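Local coordinates for probable copper-exporting P-type ATPase A (Archaeoglobus fulgidus, PDB 3FRY), which probably uses ATP hydrolysis to export copper across the cell membrane, its C-terminal metal-binding domain being the part crystallised, at the interface of chains A and B. Coordinates in Å, arbitrary orientation; residue numbers count along the deposited sequence, not the author numbering. Chains: chain A/B, Probable copper-exporting P-type ATPase A.

The interface of chains A and B. Residues chain A 7-8; chain B 46-48, 51, 54, 67.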
ATOM      1  N   ILE A   7     -12.557  15.853   7.257  1.00 25.17           N
ATOM      2  CA  ILE A   7     -12.760  15.706   5.824  1.00 24.60           C
ATOM      3  C   ILE A   7     -12.084  14.409   5.382  1.00 22.92           C
ATOM      4  O   ILE A   7     -10.909  14.192   5.674  1.00 20.28           O
ATOM      5  CB  ILE A   7     -12.134  16.908   5.067  1.00 26.78           C
ATOM      6  CG1 ILE A   7     -12.894  18.192   5.430  1.00 27.45           C
ATOM      7  CG2 ILE A   7     -12.162  16.663   3.559  1.00 25.51           C
ATOM      8  CD1 ILE A   7     -12.210  19.467   4.969  1.00 27.25           C
ATOM      9  N   VAL A   8     -12.828  13.554   4.687  1.00 22.51           N
ATOM     10  CA  VAL A   8     -12.287  12.276   4.226  1.00 24.20           C
ATOM     11  C   VAL A   8     -12.167  12.229   2.709  1.00 24.05           C
ATOM     12  O   VAL A   8     -13.139  12.480   1.989  1.00 24.57           O
ATOM     13  CB  VAL A   8     -13.176  11.090   4.681  1.00 24.20           C
ATOM     14  CG1 VAL A   8     -12.582   9.769   4.195  1.00 23.01           C
ATOM     15  CG2 VAL A   8     -13.302  11.088   6.197  1.00 26.25           C
TER
ATOM     16  N   GLY B  46      -9.760  20.005   8.521  1.00 25.33           N
ATOM     17  CA  GLY B  46      -9.542  21.194   7.728  1.00 29.78           C
ATOM     18  C   GLY B  46     -10.785  22.013   7.490  1.00 31.30           C
ATOM     19  O   GLY B  46     -11.794  21.861   8.179  1.00 30.77           O
ATOM     20  N   ASN B  47     -10.702  22.887   6.495  1.00 33.93           N
ATOM     21  CA  ASN B  47     -11.813  23.754   6.142  1.00 36.54           C
ATOM     22  C   ASN B  47     -12.603  23.151   4.986  1.00 37.65           C
ATOM     23  O   ASN B  47     -12.045  22.833   3.932  1.00 35.69           O
ATOM     24  CB  ASN B  47     -11.274  25.131   5.768  1.00 38.17           C
ATOM     25  CG  ASN B  47     -10.322  25.676   6.815  1.00 41.12           C
ATOM     26  OD1 ASN B  47     -10.682  25.820   7.986  1.00 42.11           O
ATOM     27  ND2 ASN B  47      -9.098  25.973   6.401  1.00 42.61           N
ATOM     28  N   LYS B  48     -13.905  22.991   5.197  1.00 38.91           N
ATOM     29  CA  LYS B  48     -14.784  22.418   4.191  1.00 41.62           C
ATOM     30  C   LYS B  48     -14.648  23.143   2.855  1.00 42.08           C
ATOM     31  O   LYS B  48     -14.802  22.534   1.793  1.00 41.91           O
ATOM     32  CB  LYS B  48     -16.240  22.468   4.678  1.00 43.88           C
ATOM     33  CG  LYS B  48     -17.228  21.709   3.796  1.00 47.69           C
ATOM     34  CD  LYS B  48     -18.584  21.536   4.481  1.00 49.20           C
ATOM     35  CE  LYS B  48     -19.343  22.850   4.607  1.00 50.80           C
ATOM     36  NZ  LYS B  48     -19.808  23.359   3.283  1.00 52.30           N
ATOM     37  N   VAL B  51     -11.697  21.920   0.429  1.00 33.95           N
ATOM     38  CA  VAL B  51     -11.743  20.557  -0.087  1.00 33.25           C
ATOM     39  C   VAL B  51     -11.118  20.446  -1.474  1.00 33.40           C
ATOM     40  O   VAL B  51     -10.194  19.656  -1.683  1.00 32.95           O
ATOM     41  CB  VAL B  51     -13.198  20.031  -0.122  1.00 34.85           C
ATOM     42  CG1 VAL B  51     -13.304  18.799  -1.016  1.00 32.21           C
ATOM     43  CG2 VAL B  51     -13.639  19.676   1.290  1.00 31.85           C
ATOM     44  N   TYR B  54      -7.441  20.798  -1.328  1.00 25.62           N
ATOM     45  CA  TYR B  54      -6.718  19.623  -0.855  1.00 25.22           C
ATOM     46  C   TYR B  54      -6.635  18.577  -1.965  1.00 23.40           C
ATOM     47  O   TYR B  54      -5.605  17.931  -2.142  1.00 22.69           O
ATOM     48  CB  TYR B  54      -7.405  19.013   0.372  1.00 26.14           C
ATOM     49  CG  TYR B  54      -7.617  19.967   1.532  1.00 27.79           C
ATOM     50  CD1 TYR B  54      -6.681  20.955   1.837  1.00 29.30           C
ATOM     51  CD2 TYR B  54      -8.745  19.854   2.350  1.00 29.39           C
ATOM     52  CE1 TYR B  54      -6.862  21.805   2.929  1.00 29.85           C
ATOM     53  CE2 TYR B  54      -8.933  20.696   3.438  1.00 28.89           C
ATOM     54  CZ  TYR B  54      -7.991  21.669   3.722  1.00 30.32           C
ATOM     55  OH  TYR B  54      -8.187  22.509   4.796  1.00 30.16           O
ATOM     56  N   LEU B  67     -13.517  13.344  -2.944  1.00 26.10           N
ATOM     57  CA  LEU B  67     -14.204  13.594  -1.684  1.00 26.54           C
ATOM     58  C   LEU B  67     -15.190  12.466  -1.406  1.00 25.85           C
ATOM     59  O   LEU B  67     -15.904  12.013  -2.299  1.00 25.80           O
ATOM     60  CB  LEU B  67     -14.970  14.922  -1.728  1.00 26.69           C
ATOM     61  CG  LEU B  67     -15.852  15.192  -0.498  1.00 26.85           C
ATOM     62  CD1 LEU B  67     -14.978  15.462   0.722  1.00 23.58           C
ATOM     63  CD2 LEU B  67     -16.769  16.379  -0.763  1.00 26.23           C
TER
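B:Asn47 N donates a hydrogen bond to the phenol oxygen B:Tyr54 OH, 3.1 Å long and nearly straight at 164°. This bond lies within chain B, and both of its residues touch A:Ile7. It ties the turn after strand 41-46 to helix 51-60 and should limit rotation of the tyrosine ring. The domain belongs to the heavy-metal-associated family, with a ferredoxin-like fold, and here two copies exchange strands in a domain swap. Strand 5-12 of chain A packs on the body of chain B, and a two-fold repeats the contact with the chains exchanged. The swapped dimer may not form in the full transporter.

A:Ile7 supplies most of the hidden surface of this patch, 66 Å². Its CG1 branch lies opposite the backbone carbonyl carbon (chi1 -66°), and the chain then runs on extended (chi2 169°). CD1 is thereby carried to where the 3-10 turn and helix 51-60 begin. It meets the edge of the B:Tyr54 ring, in the ring plane, at CE2, 3.8 Å away. CD1 also lies 3.5 Å from the backbone oxygen B:Asn47 O, a van der Waals contact. B:Lys48 CA is 4.0 Å from CD1, so the lysine joins in through its backbone end. The side chains of A:Ile7 and B:Val51 meet at a slant, with CD1 and B:Val51 CG2 4.0 Å apart.

The other branch, A:Ile7 CG2, also faces B:Val51 CG2 and reaches B:Leu67 CD1 at 4.2 Å. The leucine side chain crosses that of A:Ile7 at about a right angle. Its CD1 also lies 3.7 Å from the backbone oxygen A:Val8 O. With an alanine in place of A:Ile7, both branches beyond CB go, which would probably leave a gap beside the B:Tyr54 ring edge, B:Val51 CG2 and B:Leu67 CD1 and weaken the hold of the swapped strand.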